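BauA (Acinetobacter baumannii, PDB 6HCP) serves as the outer-membrane receptor for ferric preacinetobactin, and probably carries this siderophore-bound iron inward as a TonB-dependent transporter. Local coordinates at residues 179-184 against 697-702; 214-219 against 693-698. One frame throughout, in Å; residues are numbered along the deposited sequence. Where two conformers were deposited one is given.

Contacts 1 and 2 meet on the strand 697-705, sharing Thr697 and Tyr698, and their centres lie about 11 Å apart. Contact 1 pairs this last strand of the barrel with the first, 173-181; contact 2 sets a loop, 214-219, against the residues that lead into it. Two probable backbone hydrogen bonds tie the other segments to each other: Ala184 N to Asp214 O at 2.9 Å and Asp183 N to Ala215 O at 3.1 Å. Ser182 O also packs on Ala216 CB, 3.8 Å away. One detergent molecule, C8E, touches Tyr698 and Leu700 of contact 1 and Arg696 of contact 2, so both contacts border the same bound detergent, close to the neighbouring subunits.

Contact 1: 179-184 against 697-702; sequences TYMSDA and TYMLSV. With C8E ((hydroxyethyloxy)tri(ethyloxy)octane), chain B.
Tyr180 CG stands anti to its backbone N (chi1 160°) and Leu700 CG anti to its carbonyl carbon (chi1 -58°), and the two side chains run alongside each other in the same direction. Tyr180 CD2 is 3.8 Å from Leu700 CD1, which approaches the ring obliquely. Met181 and Met699 extend together from the other face, with Met181 SD 3.8 Å from Met699 CE. Further back along the first of these chains, Met181 CG rests 3.7 Å from Thr697 CG2.

The backbones pair antiparallel. Tyr180 and Leu700 form a hydrogen-bonded pair, with Tyr180 N to Leu700 O at 2.8 Å and Leu700 N to Tyr180 O at 2.9 Å. Ser182 N then donates to Tyr698 O. Where the first strand has ended, a side chain takes over the acceptor's role: Tyr698 N donates to Ser182 OG at 3.0 Å, almost straight at 172°. That same OG lies in the plane of the Tyr698 ring, at its edge, 3.6 Å from Tyr698 CD1.

The surroundings separate the two faces. Met181 and Met699 touch Lys78 of the plug, whereas Tyr180 packs on Leu652 of a second subunit and Leu700 on detergent. This is the seam between first and last strands that closes the beta-barrel of a TonB-dependent receptor around its plug.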
ATOM      1  N   THR A 179      -0.483  -7.485 -21.298  1.00 30.02           N
ATOM      2  CA  THR A 179       0.279  -6.890 -20.208  1.00 31.64           C
ATOM      3  C   THR A 179      -0.390  -5.591 -19.760  1.00 26.06           C
ATOM      4  O   THR A 179      -0.869  -4.781 -20.563  1.00 27.87           O
ATOM      5  CB  THR A 179       1.766  -6.675 -20.566  1.00 29.23           C
ATOM      6  OG1 THR A 179       1.939  -5.698 -21.590  1.00 30.38           O
ATOM      7  CG2 THR A 179       2.444  -7.944 -21.019  1.00 34.06           C
ATOM      8  N   TYR A 180      -0.202  -5.332 -18.465  1.00 28.50           N
ATOM      9  CA  TYR A 180      -0.467  -4.069 -17.829  1.00 29.57           C
ATOM     10  C   TYR A 180       0.739  -3.714 -16.940  1.00 25.77           C
ATOM     11  O   TYR A 180       1.317  -4.575 -16.273  1.00 26.63           O
ATOM     12  CB  TYR A 180      -1.756  -4.162 -16.998  1.00 29.10           C
ATOM     13  CG  TYR A 180      -1.908  -3.115 -15.935  1.00 24.16           C
ATOM     14  CD1 TYR A 180      -2.486  -1.888 -16.194  1.00 27.00           C
ATOM     15  CD2 TYR A 180      -1.439  -3.346 -14.657  1.00 27.19           C
ATOM     16  CE1 TYR A 180      -2.605  -0.923 -15.204  1.00 27.52           C
ATOM     17  CE2 TYR A 180      -1.551  -2.398 -13.659  1.00 28.70           C
ATOM     18  CZ  TYR A 180      -2.160  -1.190 -13.925  1.00 27.20           C
ATOM     19  OH  TYR A 180      -2.220  -0.275 -12.907  1.00 30.76           O
ATOM     20  N   MET A 181       1.050  -2.421 -16.912  1.00 26.37           N
ATOM     21  CA  MET A 181       1.938  -1.870 -15.926  1.00 26.93           C
ATOM     22  C   MET A 181       1.344  -0.545 -15.457  1.00 22.11           C
ATOM     23  O   MET A 181       0.824   0.230 -16.244  1.00 26.09           O
ATOM     24  CB  MET A 181       3.352  -1.648 -16.492  1.00 25.06           C
ATOM     25  CG  MET A 181       4.294  -0.991 -15.498  1.00 27.07           C
ATOM     26  SD  MET A 181       6.048  -1.021 -16.047  1.00 30.16           S
ATOM     27  CE  MET A 181       5.992  -0.150 -17.606  1.00 31.08           C
ATOM     28  N   SER A 182       1.375  -0.313 -14.145  1.00 24.41           N
ATOM     29  CA  SER A 182       0.823   0.920 -13.590  1.00 26.28           C
ATOM     30  C   SER A 182       1.591   2.123 -14.138  1.00 28.40           C
ATOM     31  O   SER A 182       2.778   1.997 -14.484  1.00 28.08           O
ATOM     32  CB  SER A 182       0.837   0.872 -12.080  1.00 28.28           C
ATOM     33  OG  SER A 182       2.151   0.759 -11.560  1.00 25.85           O
ATOM     34  N   ASP A 183       0.910   3.261 -14.325  1.00 28.25           N
ATOM     35  CA  ASP A 183      -0.492   3.489 -13.981  1.00 28.17           C
ATOM     36  C   ASP A 183      -1.447   3.014 -15.090  1.00 33.94           C
ATOM     37  O   ASP A 183      -2.630   2.764 -14.814  1.00 34.04           O
ATOM     38  CB  ASP A 183      -0.740   4.975 -13.725  1.00 27.58           C
ATOM     39  CG  ASP A 183      -0.254   5.464 -12.376  1.00 31.22           C
ATOM     40  OD1 ASP A 183      -0.078   4.618 -11.511  1.00 31.20           O
ATOM     41  OD2 ASP A 183      -0.099   6.693 -12.217  1.00 35.38           O
ATOM     42  N   ALA A 184      -1.050   3.106 -16.362  1.00 26.75           N
ATOM     43  CA  ALA A 184      -1.994   2.804 -17.461  1.00 29.80           C
ATOM     44  C   ALA A 184      -1.281   2.334 -18.734  1.00 25.48           C
ATOM     45  O   ALA A 184      -1.634   2.757 -19.835  1.00 29.90           O
ATOM     46  CB  ALA A 184      -2.875   4.007 -17.735  1.00 29.76           C
ATOM     47  N   THR A 697       5.725  -0.186  -8.421  1.00 21.92           N
ATOM     48  CA  THR A 697       5.273  -0.409  -9.775  1.00 22.25           C
ATOM     49  C   THR A 697       4.503  -1.739  -9.786  1.00 23.16           C
ATOM     50  O   THR A 697       5.009  -2.759  -9.311  1.00 25.28           O
ATOM     51  CB  THR A 697       6.451  -0.428 -10.775  1.00 23.07           C
ATOM     52  OG1 THR A 697       7.123   0.833 -10.783  1.00 25.39           O
ATOM     53  CG2 THR A 697       6.010  -0.740 -12.182  1.00 26.74           C
ATOM     54  N   TYR A 698       3.274  -1.698 -10.325  1.00 26.43           N
ATOM     55  CA  TYR A 698       2.408  -2.894 -10.433  1.00 27.94           C
ATOM     56  C   TYR A 698       2.480  -3.434 -11.865  1.00 24.94           C
ATOM     57  O   TYR A 698       2.434  -2.659 -12.814  1.00 26.80           O
ATOM     58  CB  TYR A 698       0.954  -2.552 -10.072  1.00 28.25           C
ATOM     59  CG  TYR A 698       0.712  -1.920  -8.714  1.00 26.73           C
ATOM     60  CD1 TYR A 698       0.924  -0.567  -8.495  1.00 31.15           C
ATOM     61  CD2 TYR A 698       0.191  -2.654  -7.663  1.00 32.75           C
ATOM     62  CE1 TYR A 698       0.689   0.022  -7.259  1.00 28.85           C
ATOM     63  CE2 TYR A 698       0.003  -2.095  -6.406  1.00 29.99           C
ATOM     64  CZ  TYR A 698       0.200  -0.741  -6.220  1.00 31.41           C
ATOM     65  OH  TYR A 698      -0.084  -0.138  -5.021  1.00 40.24           O
ATOM     66  N   MET A 699       2.599  -4.755 -12.015  1.00 27.64           N
ATOM     67  CA  MET A 699       2.606  -5.400 -13.335  1.00 29.65           C
ATOM     68  C   MET A 699       1.672  -6.614 -13.329  1.00 27.21           C
ATOM     69  O   MET A 699       1.732  -7.447 -12.415  1.00 27.42           O
ATOM     70  CB  MET A 699       4.013  -5.861 -13.725  1.00 30.60           C
ATOM     71  CG  MET A 699       5.031  -4.710 -13.843  1.00 31.60           C
ATOM     72  SD  MET A 699       6.590  -5.327 -14.509  1.00 32.41           S
ATOM     73  CE  MET A 699       7.695  -3.938 -14.224  1.00 35.41           C
ATOM     74  N   LEU A 700       0.817  -6.696 -14.357  1.00 28.03           N
ATOM     75  CA  LEU A 700      -0.039  -7.871 -14.576  1.00 29.02           C
ATOM     76  C   LEU A 700       0.194  -8.424 -15.979  1.00 27.09           C
ATOM     77  O   LEU A 700       0.321  -7.656 -16.917  1.00 30.46           O
ATOM     78  CB  LEU A 700      -1.506  -7.468 -14.423  1.00 28.96           C
ATOM     79  CG  LEU A 700      -1.890  -6.861 -13.070  1.00 35.88           C
ATOM     80  CD1 LEU A 700      -3.289  -6.256 -13.129  1.00 35.76           C
ATOM     81  CD2 LEU A 700      -1.789  -7.891 -11.960  1.00 36.90           C
ATOM     82  N   SER A 701       0.146  -9.754 -16.108  1.00 29.56           N
ATOM     83  CA  SER A 701       0.104 -10.350 -17.416  1.00 30.97           C
ATOM     84  C   SER A 701      -0.744 -11.621 -17.400  1.00 31.19           C
ATOM     85  O   SER A 701      -0.817 -12.324 -16.394  1.00 30.50           O
ATOM     86  CB  SER A 701       1.487 -10.610 -17.982  1.00 27.50           C
ATOM     87  OG  SER A 701       2.163 -11.642 -17.300  1.00 29.40           O
ATOM     88  N   VAL A 702      -1.280 -11.941 -18.584  0.50 28.40           N
ATOM     89  CA  VAL A 702      -2.022 -13.167 -18.833  0.50 29.86           C
ATOM     90  C   VAL A 702      -1.559 -13.740 -20.172  0.50 26.69           C
ATOM     91  O   VAL A 702      -1.545 -13.019 -21.162  0.50 30.16           O
ATOM     92  CB  VAL A 702      -3.537 -12.897 -18.857  0.50 25.88           C
ATOM     93  CG1 VAL A 702      -4.323 -14.155 -19.193  0.50 30.45           C
ATOM     94  CG2 VAL A 702      -4.015 -12.292 -17.547  0.50 29.18           C
TER
HETATM   95  C2  C8E B 834       1.049  -4.899   0.210  1.00 74.68           C
HETATM   96  C3  C8E B 834       0.427  -3.686   0.904  1.00 82.48           C
HETATM   97  C4  C8E B 834       1.451  -2.565   1.129  1.00 77.17           C
HETATM   98  C5  C8E B 834       0.825  -1.294   1.721  1.00 73.67           C
HETATM   99  C6  C8E B 834      -0.068  -0.495   0.768  1.00 64.69           C
HETATM  100  C7  C8E B 834       0.640  -0.196  -0.547  1.00 77.30           C
HETATM  101  C8  C8E B 834       0.286  -1.235  -1.613  1.00 88.27           C
HETATM  102  O9  C8E B 834      -1.097  -1.564  -1.478  1.00105.09           O
HETATM  103  C10 C8E B 834      -1.555  -2.446  -2.497  1.00 93.09           C
HETATM  104  C11 C8E B 834      -2.488  -3.469  -1.867  1.00 93.92           C
HETATM  105  O12 C8E B 834      -2.094  -4.783  -2.272  1.00 91.81           O
HETATM  106  C13 C8E B 834      -2.812  -5.814  -1.584  1.00100.13           C
HETATM  107  C14 C8E B 834      -3.228  -6.936  -2.537  1.00 86.84           C
HETATM  108  O15 C8E B 834      -2.329  -7.012  -3.651  1.00 97.94           O
HETATM  109  C16 C8E B 834      -2.848  -6.485  -4.879  1.00 75.10           C
HETATM  110  C17 C8E B 834      -2.196  -7.172  -6.080  1.00 84.02           C
HETATM  111  O18 C8E B 834      -2.399  -6.383  -7.257  1.00 86.48           O
HETATM  112  C19 C8E B 834      -1.706  -6.902  -8.387  1.00 82.39           C
HETATM  113  C20 C8E B 834      -0.871  -5.811  -9.056  1.00 78.60           C

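Contact 2: 214-219 against 693-698. With C8E ((hydroxyethyloxy)tri(ethyloxy)octane), chain B; PO4 (phosphate ion), chain C.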
ATOM      1  N   ASP A 214       0.758   5.489 -19.758  1.00 28.95           N
ATOM      2  CA  ASP A 214       1.303   6.083 -18.564  1.00 30.56           C
ATOM      3  C   ASP A 214       2.011   5.028 -17.728  1.00 27.85           C
ATOM      4  O   ASP A 214       1.464   3.968 -17.451  1.00 30.24           O
ATOM      5  CB  ASP A 214       0.199   6.708 -17.711  1.00 34.07           C
ATOM      6  CG  ASP A 214      -0.425   7.928 -18.342  1.00 43.08           C
ATOM      7  OD1 ASP A 214       0.195   8.489 -19.255  1.00 50.99           O
ATOM      8  OD2 ASP A 214      -1.431   8.392 -17.801  1.00 56.82           O
ATOM      9  N   ALA A 215       3.198   5.388 -17.250  1.00 28.61           N
ATOM     10  CA  ALA A 215       4.010   4.504 -16.411  1.00 28.88           C
ATOM     11  C   ALA A 215       3.842   4.930 -14.951  1.00 28.94           C
ATOM     12  O   ALA A 215       2.904   5.667 -14.618  1.00 29.03           O
ATOM     13  CB  ALA A 215       5.470   4.571 -16.830  1.00 36.62           C
ATOM     14  N   ALA A 216       4.753   4.464 -14.084  1.00 26.68           N
ATOM     15  CA  ALA A 216       4.549   4.590 -12.642  1.00 26.55           C
ATOM     16  C   ALA A 216       5.054   5.935 -12.130  1.00 31.43           C
ATOM     17  O   ALA A 216       4.676   6.383 -11.056  1.00 29.94           O
ATOM     18  CB  ALA A 216       5.198   3.447 -11.923  1.00 29.75           C
ATOM     19  N   VAL A 217       5.919   6.591 -12.900  1.00 27.98           N
ATOM     20  CA  VAL A 217       6.388   7.909 -12.549  1.00 26.37           C
ATOM     21  C   VAL A 217       5.351   8.944 -13.002  1.00 27.95           C
ATOM     22  O   VAL A 217       4.823   8.830 -14.111  1.00 28.06           O
ATOM     23  CB  VAL A 217       7.778   8.155 -13.170  1.00 27.57           C
ATOM     24  CG1 VAL A 217       8.226   9.605 -13.081  1.00 28.25           C
ATOM     25  CG2 VAL A 217       8.812   7.243 -12.524  1.00 29.55           C
ATOM     26  N   ASN A 218       5.208  10.036 -12.240  1.00 29.32           N
ATOM     27  CA  ASN A 218       4.313  11.143 -12.641  1.00 30.52           C
ATOM     28  C   ASN A 218       4.686  11.664 -14.034  1.00 36.58           C
ATOM     29  O   ASN A 218       5.844  11.970 -14.294  1.00 30.89           O
ATOM     30  CB  ASN A 218       4.359  12.327 -11.680  1.00 32.17           C
ATOM     31  CG  ASN A 218       3.806  12.025 -10.301  1.00 39.24           C
ATOM     32  OD1 ASN A 218       3.107  11.038 -10.099  1.00 47.54           O
ATOM     33  ND2 ASN A 218       4.128  12.873  -9.338  1.00 39.11           N
ATOM     34  N   ASP A 219       3.673  11.783 -14.903  1.00 30.81           N
ATOM     35  CA  ASP A 219       3.790  12.415 -16.221  1.00 31.03           C
ATOM     36  C   ASP A 219       4.823  11.691 -17.103  1.00 29.12           C
ATOM     37  O   ASP A 219       5.318  12.262 -18.072  1.00 29.79           O
ATOM     38  CB  ASP A 219       4.255  13.864 -16.116  1.00 38.60           C
ATOM     39  CG  ASP A 219       3.215  14.790 -15.509  1.00 58.74           C
ATOM     40  OD1 ASP A 219       2.010  14.465 -15.630  1.00 50.12           O
ATOM     41  OD2 ASP A 219       3.630  15.755 -14.816  1.00 54.15           O
ATOM     42  N   GLY A 693      15.257   6.610  -7.814  1.00 23.63           N
ATOM     43  CA  GLY A 693      14.906   5.241  -8.128  1.00 23.96           C
ATOM     44  C   GLY A 693      13.433   5.115  -8.498  1.00 21.51           C
ATOM     45  O   GLY A 693      12.616   5.915  -8.079  1.00 22.97           O
ATOM     46  N   ALA A 694      13.111   4.058  -9.230  1.00 23.83           N
ATOM     47  CA  ALA A 694      11.764   3.786  -9.672  1.00 22.06           C
ATOM     48  C   ALA A 694      10.849   3.639  -8.461  1.00 25.66           C
ATOM     49  O   ALA A 694      11.212   3.018  -7.466  1.00 23.01           O
ATOM     50  CB  ALA A 694      11.743   2.531 -10.510  1.00 24.21           C
ATOM     51  N   PRO A 695       9.614   4.171  -8.538  1.00 23.58           N
ATOM     52  CA  PRO A 695       8.636   3.998  -7.456  1.00 22.23           C
ATOM     53  C   PRO A 695       8.023   2.590  -7.443  1.00 26.04           C
ATOM     54  O   PRO A 695       8.280   1.770  -8.338  1.00 24.68           O
ATOM     55  CB  PRO A 695       7.568   5.018  -7.834  1.00 22.94           C
ATOM     56  CG  PRO A 695       7.563   4.977  -9.343  1.00 25.14           C
ATOM     57  CD  PRO A 695       9.034   4.804  -9.728  1.00 25.84           C
ATOM     58  N   ARG A 696       7.139   2.348  -6.475  1.00 26.23           N
ATOM     59  CA  ARG A 696       6.303   1.141  -6.465  1.00 25.31           C
ATOM     60  C   ARG A 696       5.630   1.004  -7.831  1.00 23.00           C
ATOM     61  O   ARG A 696       5.072   1.962  -8.330  1.00 24.33           O
ATOM     62  CB  ARG A 696       5.212   1.255  -5.390  1.00 23.57           C
ATOM     63  CG  ARG A 696       4.311   0.032  -5.299  1.00 27.57           C
ATOM     64  CD  ARG A 696       3.143   0.292  -4.353  1.00 29.24           C
ATOM     65  NE  ARG A 696       3.607   0.460  -2.992  1.00 31.43           N
ATOM     66  CZ  ARG A 696       3.290   1.464  -2.161  1.00 38.06           C
ATOM     67  NH1 ARG A 696       2.532   2.473  -2.564  1.00 39.02           N
ATOM     68  NH2 ARG A 696       3.713   1.426  -0.907  1.00 30.66           N
ATOM     69  N   THR A 697       5.725  -0.186  -8.421  1.00 21.92           N
ATOM     70  CA  THR A 697       5.273  -0.409  -9.775  1.00 22.25           C
ATOM     71  C   THR A 697       4.503  -1.739  -9.786  1.00 23.16           C
ATOM     72  O   THR A 697       5.009  -2.759  -9.311  1.00 25.28           O
ATOM     73  CB  THR A 697       6.451  -0.428 -10.775  1.00 23.07           C
ATOM     74  OG1 THR A 697       7.123   0.833 -10.783  1.00 25.39           O
ATOM     75  CG2 THR A 697       6.010  -0.740 -12.182  1.00 26.74           C
ATOM     76  N   TYR A 698       3.274  -1.698 -10.325  1.00 26.43           N
ATOM     77  CA  TYR A 698       2.408  -2.894 -10.433  1.00 27.94           C
ATOM     78  C   TYR A 698       2.480  -3.434 -11.865  1.00 24.94           C
ATOM     79  O   TYR A 698       2.434  -2.659 -12.814  1.00 26.80           O
ATOM     80  CB  TYR A 698       0.954  -2.552 -10.072  1.00 28.25           C
ATOM     81  CG  TYR A 698       0.712  -1.920  -8.714  1.00 26.73           C
ATOM     82  CD1 TYR A 698       0.924  -0.567  -8.495  1.00 31.15           C
ATOM     83  CD2 TYR A 698       0.191  -2.654  -7.663  1.00 32.75           C
ATOM     84  CE1 TYR A 698       0.689   0.022  -7.259  1.00 28.85           C
ATOM     85  CE2 TYR A 698       0.003  -2.095  -6.406  1.00 29.99           C
ATOM     86  CZ  TYR A 698       0.200  -0.741  -6.220  1.00 31.41           C
ATOM     87  OH  TYR A 698      -0.084  -0.138  -5.021  1.00 40.24           O
TER
HETATM   88  C2  C8E B 834       1.049  -4.899   0.210  1.00 74.68           C
HETATM   89  C3  C8E B 834       0.427  -3.686   0.904  1.00 82.48           C
HETATM   90  C4  C8E B 834       1.451  -2.565   1.129  1.00 77.17           C
HETATM   91  C5  C8E B 834       0.825  -1.294   1.721  1.00 73.67           C
HETATM   92  C6  C8E B 834      -0.068  -0.495   0.768  1.00 64.69           C
HETATM   93  C7  C8E B 834       0.640  -0.196  -0.547  1.00 77.30           C
HETATM   94  C8  C8E B 834       0.286  -1.235  -1.613  1.00 88.27           C
HETATM   95  O9  C8E B 834      -1.097  -1.564  -1.478  1.00105.09           O
HETATM   96  C10 C8E B 834      -1.555  -2.446  -2.497  1.00 93.09           C
HETATM   97  C11 C8E B 834      -2.488  -3.469  -1.867  1.00 93.92           C
HETATM   98  O12 C8E B 834      -2.094  -4.783  -2.272  1.00 91.81           O
HETATM   99  C13 C8E B 834      -2.812  -5.814  -1.584  1.00100.13           C
HETATM  100  C14 C8E B 834      -3.228  -6.936  -2.537  1.00 86.84           C
HETATM  101  O15 C8E B 834      -2.329  -7.012  -3.651  1.00 97.94           O
HETATM  102  C16 C8E B 834      -2.848  -6.485  -4.879  1.00 75.10           C
HETATM  103  C17 C8E B 834      -2.196  -7.172  -6.080  1.00 84.02           C
HETATM  104  O18 C8E B 834      -2.399  -6.383  -7.257  1.00 86.48           O
HETATM  105  C19 C8E B 834      -1.706  -6.902  -8.387  1.00 82.39           C
HETATM  106  C20 C8E B 834      -0.871  -5.811  -9.056  1.00 78.60           C
HETATM  107  P   PO4 C 835       0.719   4.907  -0.388  1.00 80.58           P
HETATM  108  O1  PO4 C 835      -0.126   4.927   0.874  1.00 60.81           O
HETATM  109  O2  PO4 C 835       2.214   4.836  -0.085  1.00 79.75           O
HETATM  110  O3  PO4 C 835       0.414   6.120  -1.229  1.00 73.12           O
HETATM  111  O4  PO4 C 835       0.309   3.685  -1.176  1.00 89.44           O
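Arg696, whose carbonyl O lies against Ala216 CB, turns its flat guanidinium to two bound molecules. C7 of the detergent C8E sits 3.4 Å above one face, over the centre, and O2 of a phosphate ion lies in plane at the edge. The Tyr698 ring, by contrast, meets the same detergent at its edge, C8E C20 being 3.6 Å from Tyr698 CD2. These groups sit where the chain enters the last strand of the TonB-dependent receptor's beta-barrel, and the loop 214-219, between strands 202-212 and 221-234, packs against that entry.

The arginine chain is extended as far as CD and then bends, chi3 of -66° setting NE aside from the line of the chain. Both bonds from Arg696 NH1 to the phosphate are weak: the one to O4 is 2.9 Å but bent to 126°, and the one to O2 is long at 3.4 Å. The phosphate also takes bonds from Arg696 of a second and of a third subunit, so three copies of this arginine converge on one ion, probably acquired from the crystallisation liquor. Arg696 NE is held separately by Leu676 O.

Across the contact itself the meeting is mainly apolar, by van der Waals contact. Ala216 CB points toward the 693-698 segment and is 3.8 Å from Pro695 CG. Val217 crosses the proline at about a right angle, its CG2 3.7 Å from Pro695 CD, and it also touches Ser97 of the plug. Ala216 CB further lies 3.4 Å from Thr697 OG1. The threonine hydroxyl is itself satisfied within its own segment: Thr697 OG1 donates to Pro695 O at 2.9 Å, from 41° above the carbonyl plane.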